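Local coordinates for extracellular solute-binding protein, family 1 (Bifidobacterium longum subsp. infantis, PDB 6FTH) that probably binds human milk oligosaccharides as the extracellular solute-binding component of an ABC transporter, at residues K123-L129 against E335-D339; T130-E134 against W513-Y517; R144-Y148 against D422-L428; G150-H154 against G225-G229; I312-V316 against P434-Q438. All coordinates share one frame. Numbering follows the deposited sequence.

Contact 1 of 5, residues K123-L129 against E335-D339; sequences KPDAQKL and EFEAD
In two-lobed solute-binding proteins the lobes are joined by short crossing strands that act as a hinge. Here strand 336-337 pairs antiparallel with strand 140-143, consistent with such a hinge, and turns a corner at Ala338 to enter another sheet. Helix 124-130 covers one side. In the backbone, Lys123 (phi/psi -131/72) breaks from helix 114-122, and Ala126 N bonds back to Lys123 O at 2.9 Å. The CA atoms in register are Ala126 with Phe336 (6.7 Å) and Leu129 with Ala338 (6.3 Å). The apolar contacts centre on Phe336, chi1 m: Ala126 CB makes a CH-pi contact over one ring face, 4.0 Å from the centroid and 16° off the normal, while Lys123 CD lies at the ring edge, 4.0 Å from Phe336 CE1. Leu129, in the tp rotamer, brings CD2 to 3.6 Å from Phe336 CB and 3.8 Å from Ala338 CB. The polar part is a salt bridge, Lys123 NZ to Glu335 OE2 at 2.8 Å; Asp415 also pairs with the lysine, and Ser143 OG with the same carboxylate oxygen. Water 1 bridges the two side chains, accepting from Lys123 NZ at 3.1 Å and donating to Glu335 OE1 at 2.7 Å.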
# COMPACT_ATOMS: atom_id res chain seq x y z
N LYS A 123 -2.99 15.03 -12.27
CA LYS A 123 -2.16 14.15 -11.44
C LYS A 123 -1.00 13.59 -12.26
O LYS A 123 -0.96 12.39 -12.56
CB LYS A 123 -3.02 13.04 -10.84
CG LYS A 123 -4.14 13.62 -9.96
CD LYS A 123 -5.02 12.56 -9.33
CE LYS A 123 -6.05 13.22 -8.40
NZ LYS A 123 -5.41 13.72 -7.16
N PRO A 124 -0.01 14.42 -12.60
CA PRO A 124 1.08 13.96 -13.48
C PRO A 124 1.86 12.76 -12.97
O PRO A 124 2.40 12.00 -13.78
CB PRO A 124 1.97 15.20 -13.61
CG PRO A 124 1.58 16.10 -12.48
CD PRO A 124 0.12 15.84 -12.24
N ASP A 125 1.95 12.57 -11.65
CA ASP A 125 2.71 11.46 -11.12
C ASP A 125 2.01 10.14 -11.35
O ASP A 125 2.64 9.08 -11.27
CB ASP A 125 2.98 11.64 -9.62
CG ASP A 125 4.16 12.54 -9.33
OD1 ASP A 125 4.74 13.11 -10.28
OD2 ASP A 125 4.52 12.68 -8.14
N ALA A 126 0.69 10.18 -11.61
CA ALA A 126 -0.01 8.96 -11.97
C ALA A 126 0.44 8.48 -13.34
O ALA A 126 0.68 7.28 -13.54
CB ALA A 126 -1.52 9.18 -11.94
N GLN A 127 0.60 9.40 -14.29
CA GLN A 127 1.11 9.01 -15.60
C GLN A 127 2.51 8.43 -15.48
O GLN A 127 2.84 7.43 -16.13
CB GLN A 127 1.10 10.20 -16.54
CG GLN A 127 1.65 9.87 -17.91
CD GLN A 127 1.43 11.00 -18.92
OE1 GLN A 127 1.26 12.16 -18.55
NE2 GLN A 127 1.45 10.65 -20.20
N LYS A 128 3.36 9.04 -14.66
CA LYS A 128 4.71 8.50 -14.49
C LYS A 128 4.69 7.07 -13.96
O LYS A 128 5.57 6.27 -14.29
CB LYS A 128 5.49 9.36 -13.51
CG LYS A 128 5.78 10.75 -14.03
CD LYS A 128 6.73 11.48 -13.10
CE LYS A 128 7.14 12.81 -13.66
NZ LYS A 128 8.07 13.47 -12.69
N LEU A 129 3.71 6.76 -13.11
CA LEU A 129 3.68 5.45 -12.47
C LEU A 129 3.64 4.32 -13.48
O LEU A 129 4.16 3.24 -13.21
CB LEU A 129 2.46 5.38 -11.56
CG LEU A 129 2.37 4.21 -10.59
CD1 LEU A 129 3.52 4.23 -9.57
CD2 LEU A 129 1.00 4.24 -9.86
N GLU A 335 -2.78 6.55 -2.77
CA GLU A 335 -3.75 7.07 -3.73
C GLU A 335 -3.80 6.28 -5.04
O GLU A 335 -4.91 6.02 -5.55
CB GLU A 335 -3.44 8.55 -4.02
CG GLU A 335 -4.48 9.21 -4.91
CD GLU A 335 -4.23 10.64 -5.22
OE1 GLU A 335 -3.36 11.28 -4.58
OE2 GLU A 335 -4.92 11.14 -6.13
N PHE A 336 -2.65 5.89 -5.59
CA PHE A 336 -2.54 5.34 -6.94
C PHE A 336 -2.27 3.84 -6.95
O PHE A 336 -1.57 3.30 -6.09
CB PHE A 336 -1.38 5.98 -7.71
CG PHE A 336 -1.45 7.48 -7.84
CD1 PHE A 336 -2.63 8.12 -8.16
CD2 PHE A 336 -0.33 8.25 -7.63
CE1 PHE A 336 -2.68 9.51 -8.28
CE2 PHE A 336 -0.39 9.63 -7.74
CZ PHE A 336 -1.56 10.26 -8.04
N GLU A 337 -2.78 3.18 -7.99
CA GLU A 337 -2.46 1.80 -8.31
C GLU A 337 -2.11 1.75 -9.79
O GLU A 337 -2.64 2.52 -10.60
CB GLU A 337 -3.64 0.86 -8.00
CG GLU A 337 -4.02 0.82 -6.51
CD GLU A 337 -2.96 0.11 -5.65
OE1 GLU A 337 -2.19 -0.73 -6.17
OE2 GLU A 337 -2.90 0.42 -4.44
N ALA A 338 -1.21 0.83 -10.16
CA ALA A 338 -0.56 0.88 -11.47
C ALA A 338 -1.05 -0.17 -12.46
O ALA A 338 -0.50 -0.23 -13.56
CB ALA A 338 0.94 0.70 -11.29
N ASP A 339 -2.06 -0.96 -12.13
CA ASP A 339 -2.43 -2.14 -12.91
C ASP A 339 -3.88 -2.10 -13.38
O ASP A 339 -4.55 -3.13 -13.42
CB ASP A 339 -2.21 -3.40 -12.08
CG ASP A 339 -3.16 -3.51 -10.90
OD1 ASP A 339 -3.54 -2.48 -10.30
OD2 ASP A 339 -3.55 -4.64 -10.55
O HOH W 1 -2.63 13.57 -5.86

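Contact 2 of 5, residues T130-E134 against W513-Y517; sequences TTDPE and WYDIY
A loop can be held against a helix by one proline set among helix side chains from successive turns, and the C-terminal helix 503-518 provides an example at the protein surface. The facing loop, which follows helix 124-130, is extended at Thr131 and Asp132 (phi/psi -114/127 and -80/168) before Pro133 bends it (-66/-23); Pro133 CA lies 6.9 Å from Tyr517 CA. Along the helix, Trp513 comes first: with chi1 m and chi2 105° it swings its indole toward the loop, so that CZ3 meets Pro133 CG edge-on at 3.9 Å, while NE1 donates to Asp459. Ile516, one turn later, sets CG2 3.8 Å from Pro133 CB. Tyr517, whose N bonds to Trp513 O at 3.0 Å, is the third side chain round the proline; its chi1 of -87° brings the ring toward the loop, with CE1 3.6 Å from Pro133 CG. The phenol makes a weak hydrogen bond to Asn454 O, and its OH also lies 3.6 Å from Asp132 CA and just 3.3 Å from Pro133 CD.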
# COMPACT_ATOMS: atom_id res chain seq x y z
N THR A 130 3.01 4.53 -14.65
CA THR A 130 2.87 3.45 -15.63
C THR A 130 3.62 3.71 -16.93
O THR A 130 3.43 2.95 -17.89
CB THR A 130 1.39 3.16 -15.91
OG1 THR A 130 0.80 4.32 -16.51
CG2 THR A 130 0.68 2.78 -14.62
N THR A 131 4.45 4.74 -17.00
CA THR A 131 5.13 5.13 -18.23
C THR A 131 6.62 4.92 -18.05
O THR A 131 7.22 5.43 -17.10
CB THR A 131 4.88 6.60 -18.54
OG1 THR A 131 3.48 6.83 -18.76
CG2 THR A 131 5.64 7.00 -19.79
N ASP A 132 7.23 4.19 -18.98
CA ASP A 132 8.67 3.94 -18.91
C ASP A 132 9.45 5.15 -19.42
O ASP A 132 8.87 6.09 -19.98
CB ASP A 132 9.03 2.62 -19.60
CG ASP A 132 8.83 2.65 -21.12
OD1 ASP A 132 8.92 3.73 -21.74
OD2 ASP A 132 8.57 1.57 -21.67
N PRO A 133 10.76 5.19 -19.20
CA PRO A 133 11.52 6.37 -19.62
C PRO A 133 11.56 6.54 -21.13
O PRO A 133 11.74 7.66 -21.61
CB PRO A 133 12.93 6.14 -19.03
CG PRO A 133 12.75 5.04 -18.02
CD PRO A 133 11.64 4.19 -18.57
N GLU A 134 11.37 5.45 -21.89
CA GLU A 134 11.20 5.57 -23.33
C GLU A 134 9.82 6.07 -23.72
O GLU A 134 9.58 6.34 -24.91
CB GLU A 134 11.49 4.23 -24.02
CG GLU A 134 12.96 4.04 -24.41
CD GLU A 134 13.51 5.18 -25.27
OE1 GLU A 134 14.05 6.15 -24.68
OE2 GLU A 134 13.37 5.13 -26.51
N TRP A 513 18.32 3.60 -12.10
CA TRP A 513 16.96 3.94 -12.53
C TRP A 513 16.43 5.14 -11.77
O TRP A 513 15.73 5.99 -12.34
CB TRP A 513 16.05 2.73 -12.38
CG TRP A 513 16.39 1.70 -13.40
CD1 TRP A 513 17.06 0.53 -13.19
CD2 TRP A 513 16.17 1.80 -14.81
NE1 TRP A 513 17.27 -0.12 -14.40
CE2 TRP A 513 16.74 0.65 -15.40
CE3 TRP A 513 15.57 2.76 -15.63
CZ2 TRP A 513 16.68 0.42 -16.78
CZ3 TRP A 513 15.51 2.53 -17.00
CH2 TRP A 513 16.07 1.36 -17.56
N TYR A 514 16.78 5.26 -10.49
CA TYR A 514 16.43 6.47 -9.75
C TYR A 514 16.98 7.70 -10.47
O TYR A 514 16.28 8.71 -10.63
CB TYR A 514 16.99 6.34 -8.35
CG TYR A 514 16.90 7.57 -7.51
CD1 TYR A 514 15.76 7.87 -6.77
CD2 TYR A 514 17.98 8.43 -7.44
CE1 TYR A 514 15.69 9.02 -5.97
CE2 TYR A 514 17.93 9.56 -6.65
CZ TYR A 514 16.78 9.86 -5.91
OH TYR A 514 16.76 11.01 -5.13
N ASP A 515 18.23 7.64 -10.90
CA ASP A 515 18.84 8.78 -11.61
C ASP A 515 18.12 9.05 -12.93
O ASP A 515 17.81 10.20 -13.26
CB ASP A 515 20.33 8.51 -11.84
CG ASP A 515 21.15 8.57 -10.58
OD1 ASP A 515 20.65 9.06 -9.55
OD2 ASP A 515 22.31 8.13 -10.62
N ILE A 516 17.85 8.00 -13.71
CA ILE A 516 17.17 8.16 -15.00
C ILE A 516 15.84 8.89 -14.81
O ILE A 516 15.50 9.81 -15.57
CB ILE A 516 16.98 6.79 -15.68
CG1 ILE A 516 18.32 6.28 -16.22
CG2 ILE A 516 15.93 6.87 -16.79
CD1 ILE A 516 18.28 4.82 -16.69
N TYR A 517 15.07 8.48 -13.79
CA TYR A 517 13.72 9.02 -13.60
C TYR A 517 13.71 10.38 -12.91
O TYR A 517 12.77 11.16 -13.10
CB TYR A 517 12.88 8.04 -12.78
CG TYR A 517 12.18 6.97 -13.56
CD1 TYR A 517 12.78 5.74 -13.80
CD2 TYR A 517 10.88 7.17 -14.01
CE1 TYR A 517 12.10 4.74 -14.50
CE2 TYR A 517 10.21 6.18 -14.71
CZ TYR A 517 10.81 4.97 -14.94
OH TYR A 517 10.10 4.01 -15.63

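Contact 3 of 5, residues R144-Y148 against D422-L428; sequences RGKSY and DVDGDNL
A carboxylate that caps a helix can serve a second partner with its other oxygen. Tyr148 OH donates to Asp422 OD2 at 2.7 Å, while OD1 of this N-cap residue (chi1 t) accepts from Gly425 N at 3.2 Å, nearly linearly (173°). Two waters extend the polar network: water 2 accepts from Arg144 NH1 (3.1 Å) and donates to Asp424 OD2 (2.9 Å), and water 3 joins Ser147 OG (2.6 Å) to Asp426 OD1 (2.9 Å). Arg144 NE is bonded to Ala334 O, and Asp424 OD1 accepts from Trp298. Packing follows from close approach at Gly425, whose CA is 5.5 Å from Ser147 CA; a CB there would crowd Tyr148 OH and clash with Asp422 OD2. Ser147, in the short 3-10 segment 146-147, sets CB 3.9 Å from Gly425 O. Farther along the helix, Leu428, rotamer tp, lays CD2 3.7 Å from Tyr148 CD1, while Phe370 of helix 363-371 also touches the tyrosine. The whole is an N-capped helix start, that of helix 423-432, docked on the loop that follows strand 140-143.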
# COMPACT_ATOMS: atom_id res chain seq x y z
N ARG A 144 -7.80 6.86 -6.19
CA ARG A 144 -8.96 6.97 -5.31
C ARG A 144 -9.05 8.31 -4.61
O ARG A 144 -9.90 8.49 -3.72
CB ARG A 144 -9.05 5.80 -4.31
CG ARG A 144 -7.81 5.50 -3.50
CD ARG A 144 -8.11 4.46 -2.41
NE ARG A 144 -6.88 3.91 -1.87
CZ ARG A 144 -6.83 2.92 -0.98
NH1 ARG A 144 -7.95 2.41 -0.49
NH2 ARG A 144 -5.65 2.45 -0.59
N GLY A 145 -8.19 9.26 -4.97
CA GLY A 145 -8.43 10.64 -4.62
C GLY A 145 -7.62 11.14 -3.45
O GLY A 145 -6.93 10.40 -2.75
N LYS A 146 -7.80 12.44 -3.21
CA LYS A 146 -6.90 13.16 -2.31
C LYS A 146 -7.02 12.75 -0.84
O LYS A 146 -6.10 13.02 -0.07
CB LYS A 146 -7.11 14.66 -2.48
CG LYS A 146 -8.49 15.16 -2.07
CD LYS A 146 -8.67 16.66 -2.35
CE LYS A 146 -9.99 17.22 -1.88
NZ LYS A 146 -11.17 16.76 -2.64
N SER A 147 -8.10 12.11 -0.41
CA SER A 147 -8.09 11.63 0.97
C SER A 147 -7.09 10.52 1.20
O SER A 147 -6.80 10.20 2.36
CB SER A 147 -9.47 11.13 1.40
OG SER A 147 -10.33 12.23 1.64
N TYR A 148 -6.58 9.91 0.12
CA TYR A 148 -5.66 8.78 0.19
C TYR A 148 -4.24 9.14 -0.23
O TYR A 148 -3.42 8.25 -0.46
CB TYR A 148 -6.21 7.63 -0.65
CG TYR A 148 -7.57 7.13 -0.25
CD1 TYR A 148 -7.70 6.10 0.67
CD2 TYR A 148 -8.72 7.64 -0.83
CE1 TYR A 148 -8.94 5.59 1.02
CE2 TYR A 148 -9.96 7.16 -0.49
CZ TYR A 148 -10.05 6.13 0.44
OH TYR A 148 -11.27 5.60 0.80
N ASP A 422 -17.39 8.50 2.69
CA ASP A 422 -16.37 7.48 2.42
C ASP A 422 -15.63 7.35 3.73
O ASP A 422 -14.64 8.05 3.99
CB ASP A 422 -15.43 7.88 1.29
CG ASP A 422 -14.28 6.92 1.15
OD1 ASP A 422 -14.28 5.86 1.82
OD2 ASP A 422 -13.38 7.20 0.32
N VAL A 423 -16.14 6.49 4.59
CA VAL A 423 -15.64 6.43 5.97
C VAL A 423 -14.19 5.96 6.01
O VAL A 423 -13.39 6.42 6.85
CB VAL A 423 -16.58 5.52 6.78
CG1 VAL A 423 -16.03 5.20 8.14
CG2 VAL A 423 -17.96 6.18 6.91
N ASP A 424 -13.82 5.03 5.12
CA ASP A 424 -12.43 4.59 5.09
C ASP A 424 -11.50 5.75 4.74
O ASP A 424 -10.47 5.96 5.39
CB ASP A 424 -12.26 3.41 4.13
CG ASP A 424 -10.89 2.71 4.30
OD1 ASP A 424 -10.46 2.54 5.47
OD2 ASP A 424 -10.26 2.35 3.28
N GLY A 425 -11.85 6.54 3.72
CA GLY A 425 -11.04 7.70 3.38
C GLY A 425 -10.98 8.73 4.49
O GLY A 425 -9.92 9.29 4.78
N ASP A 426 -12.12 8.99 5.14
CA ASP A 426 -12.14 9.94 6.26
C ASP A 426 -11.21 9.44 7.37
O ASP A 426 -10.46 10.23 7.96
CB ASP A 426 -13.56 10.07 6.82
CG ASP A 426 -14.54 10.72 5.86
OD1 ASP A 426 -14.15 11.32 4.82
OD2 ASP A 426 -15.75 10.61 6.20
N ASN A 427 -11.28 8.14 7.67
CA ASN A 427 -10.45 7.56 8.72
C ASN A 427 -8.98 7.68 8.37
O ASN A 427 -8.16 8.05 9.22
CB ASN A 427 -10.82 6.10 8.91
CG ASN A 427 -12.17 5.91 9.62
OD1 ASN A 427 -12.69 6.82 10.26
ND2 ASN A 427 -12.70 4.72 9.53
N LEU A 428 -8.62 7.41 7.11
CA LEU A 428 -7.21 7.51 6.72
C LEU A 428 -6.73 8.95 6.78
O LEU A 428 -5.63 9.23 7.28
CB LEU A 428 -7.01 6.93 5.32
CG LEU A 428 -5.53 6.95 4.93
CD1 LEU A 428 -4.76 5.95 5.73
CD2 LEU A 428 -5.38 6.68 3.43
O HOH W 2 -8.56 0.50 1.93
O HOH W 3 -12.46 10.99 2.46

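Contact 4 of 5, residues G150-H154 against G225-G229; sequences GTGQH and GFNKG
A single side-chain carbonyl can gather two donors from a facing loop, as Asn227 does here. In the buried middle of the chain, the irregular loop before strand 154-158 is tied to the loop between strands 197-199 and 235-238, at the type I turn Gly225 to Lys228; Gly152 CA stands 6.4 Å from Asn227 CA. Asn227, at chi1 -78° and chi2 23°, swings its amide across the gap although its CA-to-CB bond runs sideways. Its OD1 accepts from Gly152 N (3.3 Å, 141°) and from Gln153 NE2 (2.9 Å, 164°). Gln153 is folded, chi1 -47° and chi2 -57°, which brings NE2 to this oxygen while OE1 accepts from Tyr211 N; its CD also rests 4.2 Å from Phe226 CB. Thr151, chi1 t, sets OG1 to accept from Gln153 N at 3.0 Å, an ST turn, and the same hydroxyl bonds to Asp330. Gly152 leaves room for the carbonyl, since a CB would lie only 3.0 Å from Asn227 OD1. One backbone and one side-chain amide thus converge on one uncharged oxygen, joining the loops without an ion pair between these segments.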
# COMPACT_ATOMS: atom_id res chain seq x y z
N GLY A 150 -1.87 10.41 1.55
CA GLY A 150 -0.91 10.11 2.60
C GLY A 150 -0.56 8.64 2.64
O GLY A 150 -1.02 7.84 1.82
N THR A 151 0.27 8.28 3.62
CA THR A 151 0.72 6.90 3.75
C THR A 151 -0.36 5.99 4.33
O THR A 151 -1.29 6.42 5.02
CB THR A 151 2.03 6.79 4.53
OG1 THR A 151 2.39 5.41 4.60
CG2 THR A 151 1.91 7.37 5.93
N GLY A 152 -0.23 4.71 4.04
CA GLY A 152 -1.03 3.69 4.68
C GLY A 152 -0.50 3.21 6.01
O GLY A 152 -1.16 2.41 6.70
N GLN A 153 0.68 3.69 6.41
CA GLN A 153 1.40 3.19 7.57
C GLN A 153 1.25 4.17 8.73
O GLN A 153 1.44 5.38 8.55
CB GLN A 153 2.88 3.08 7.22
CG GLN A 153 3.16 2.41 5.90
CD GLN A 153 2.57 1.03 5.81
OE1 GLN A 153 2.59 0.27 6.78
NE2 GLN A 153 2.06 0.69 4.64
N HIS A 154 0.91 3.66 9.92
CA HIS A 154 0.74 4.49 11.11
C HIS A 154 1.14 3.72 12.36
O HIS A 154 1.13 2.49 12.38
CB HIS A 154 -0.72 4.97 11.28
CG HIS A 154 -1.29 5.44 10.01
ND1 HIS A 154 -1.81 4.58 9.07
CD2 HIS A 154 -1.29 6.67 9.43
CE1 HIS A 154 -2.15 5.25 7.99
NE2 HIS A 154 -1.84 6.52 8.18
N GLY A 225 9.02 3.30 2.69
CA GLY A 225 7.95 3.43 1.71
C GLY A 225 7.24 2.11 1.51
O GLY A 225 7.27 1.50 0.43
N PHE A 226 6.59 1.66 2.57
CA PHE A 226 6.14 0.28 2.62
C PHE A 226 4.79 0.02 1.94
O PHE A 226 4.34 -1.14 1.93
CB PHE A 226 6.16 -0.25 4.07
CG PHE A 226 7.55 -0.45 4.66
CD1 PHE A 226 8.69 -0.54 3.88
CD2 PHE A 226 7.71 -0.54 6.03
CE1 PHE A 226 9.94 -0.73 4.46
CE2 PHE A 226 8.94 -0.70 6.61
CZ PHE A 226 10.07 -0.82 5.81
N ASN A 227 4.12 1.01 1.35
CA ASN A 227 2.93 0.69 0.57
C ASN A 227 3.30 -0.11 -0.68
O ASN A 227 2.57 -1.01 -1.09
CB ASN A 227 2.17 1.94 0.13
CG ASN A 227 1.32 2.60 1.22
OD1 ASN A 227 1.54 2.44 2.42
ND2 ASN A 227 0.34 3.39 0.77
N LYS A 228 4.43 0.23 -1.31
CA LYS A 228 4.80 -0.29 -2.63
C LYS A 228 6.16 0.28 -3.04
O LYS A 228 6.59 1.33 -2.55
CB LYS A 228 3.76 0.05 -3.71
CG LYS A 228 3.41 1.53 -3.83
CD LYS A 228 2.32 1.76 -4.88
CE LYS A 228 1.96 3.24 -5.08
NZ LYS A 228 1.19 3.83 -3.94
N GLY A 229 6.82 -0.43 -3.94
CA GLY A 229 8.03 0.07 -4.58
C GLY A 229 9.31 -0.58 -4.09
O GLY A 229 9.32 -1.74 -3.67

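Contact 5 of 5, residues I312-V316 against P434-Q438; sequences IPIPV and PYEEQ
Where a strand runs out beside the start of a helix, prolines and an aromatic ring can interlock while side chains meet the backbone polar groups. Segment 312-316 stays extended past strand 311-313, with Pro313 at phi/psi -81/136 and Pro315 at -55/149, and Pro315 CA lies 5.9 Å from Tyr435 CA. Pro434 is the bump that sits against the two prolines: its CG is 3.9 Å from Pro313 CG, and its CB 4.4 Å from Pro315 CD. Next to it the Tyr435 ring (chi1 m) packs against the extended chain from Pro313 to Pro315, CE2 3.9 Å from Pro313 CB and CE1 3.9 Å from Pro315 CA. Its OH, which accepts from Met155 N, gives a weak bond to Ile314 O at 2.7 Å, and Trp329 stacks on the ring. One turn on, Gln438 reaches out with chi2 t and rests CD 3.6 Å from Pro315 CB, and its amide meets Val316 twice: OE1 accepts from Val316 N at 3.0 Å, and NE2 donates to Val316 O at 2.9 Å. Such bidentate pairing of an amide side chain with one residue's backbone joins helix 436-439 to the extended loop that follows strand 311-313, an outermost strand of the sheet that contains strand 154-158.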
# COMPACT_ATOMS: atom_id res chain seq x y z
N ILE A 312 -4.85 6.73 19.47
CA ILE A 312 -4.47 7.83 18.60
C ILE A 312 -3.26 7.44 17.76
O ILE A 312 -2.44 6.59 18.18
CB ILE A 312 -4.18 9.12 19.38
CG1 ILE A 312 -2.93 8.95 20.26
CG2 ILE A 312 -5.41 9.50 20.22
CD1 ILE A 312 -2.48 10.22 20.97
N PRO A 313 -3.08 8.05 16.59
CA PRO A 313 -1.83 7.90 15.85
C PRO A 313 -0.83 8.86 16.45
O PRO A 313 -1.16 10.02 16.73
CB PRO A 313 -2.21 8.35 14.43
CG PRO A 313 -3.68 8.83 14.50
CD PRO A 313 -3.98 9.02 15.95
N ILE A 314 0.39 8.39 16.65
CA ILE A 314 1.46 9.27 17.14
C ILE A 314 2.62 9.37 16.17
O ILE A 314 2.97 8.40 15.48
CB ILE A 314 2.01 8.83 18.51
CG1 ILE A 314 2.51 7.39 18.46
CG2 ILE A 314 0.95 9.05 19.58
CD1 ILE A 314 3.33 6.99 19.68
N PRO A 315 3.30 10.52 16.15
CA PRO A 315 4.59 10.58 15.47
C PRO A 315 5.51 9.50 16.03
O PRO A 315 5.45 9.15 17.21
CB PRO A 315 5.09 11.98 15.81
CG PRO A 315 3.82 12.77 16.16
CD PRO A 315 2.96 11.79 16.83
N VAL A 316 6.40 8.98 15.19
CA VAL A 316 7.25 7.89 15.68
C VAL A 316 8.27 8.45 16.66
O VAL A 316 8.83 9.53 16.43
CB VAL A 316 7.93 7.16 14.52
CG1 VAL A 316 9.08 8.00 13.88
CG2 VAL A 316 8.45 5.78 14.97
N PRO A 434 -1.37 13.46 12.14
CA PRO A 434 -0.23 13.59 13.06
C PRO A 434 1.13 13.41 12.39
O PRO A 434 2.15 13.68 13.04
CB PRO A 434 -0.48 12.49 14.11
CG PRO A 434 -1.94 12.24 14.05
CD PRO A 434 -2.28 12.40 12.58
N TYR A 435 1.19 12.94 11.13
CA TYR A 435 2.44 12.66 10.44
C TYR A 435 2.85 13.76 9.47
O TYR A 435 3.92 13.64 8.86
CB TYR A 435 2.35 11.32 9.71
CG TYR A 435 2.11 10.23 10.69
CD1 TYR A 435 3.13 9.75 11.51
CD2 TYR A 435 0.84 9.72 10.87
CE1 TYR A 435 2.89 8.79 12.47
CE2 TYR A 435 0.60 8.75 11.82
CZ TYR A 435 1.62 8.28 12.60
OH TYR A 435 1.38 7.32 13.58
N GLU A 436 2.07 14.83 9.33
CA GLU A 436 2.47 15.90 8.42
C GLU A 436 3.80 16.53 8.84
O GLU A 436 4.64 16.82 7.99
CB GLU A 436 1.39 16.97 8.31
CG GLU A 436 0.39 16.66 7.24
CD GLU A 436 -0.38 17.89 6.75
OE1 GLU A 436 -1.52 18.09 7.22
OE2 GLU A 436 0.15 18.63 5.88
N GLU A 437 4.02 16.70 10.14
CA GLU A 437 5.28 17.27 10.59
C GLU A 437 6.45 16.36 10.25
O GLU A 437 7.43 16.81 9.64
CB GLU A 437 5.22 17.58 12.09
CG GLU A 437 6.53 18.10 12.64
CD GLU A 437 6.95 19.44 12.08
OE1 GLU A 437 6.08 20.29 11.84
OE2 GLU A 437 8.17 19.66 11.92
N GLN A 438 6.39 15.07 10.62
CA GLN A 438 7.54 14.22 10.36
C GLN A 438 7.75 14.00 8.86
O GLN A 438 8.89 13.95 8.39
CB GLN A 438 7.43 12.88 11.09
CG GLN A 438 7.82 13.00 12.54
CD GLN A 438 7.69 11.72 13.32
OE1 GLN A 438 6.94 10.81 12.94
NE2 GLN A 438 8.43 11.64 14.42

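The five contacts differ in chemistry as well as in depth. Contact 4 is buried near the centre of the chain and relies on neutral amides; contact 2 lies at the surface and is chiefly apolar, around one proline. Contacts 1, 3 and 5 are intermediate: charge with an aromatic core, a capped helix with bridging waters, and prolines with a paired amide. They are linked as well. Glu335 O of contact 1 probably accepts from Arg144 N of contact 3, Leu428 of contact 3 packs on His154 of contact 4, and His154 on Tyr435 of contact 5. Helix 124-130 belongs to contact 1, and its following loop to contact 2; helices 423-432 and 436-439 are consecutive.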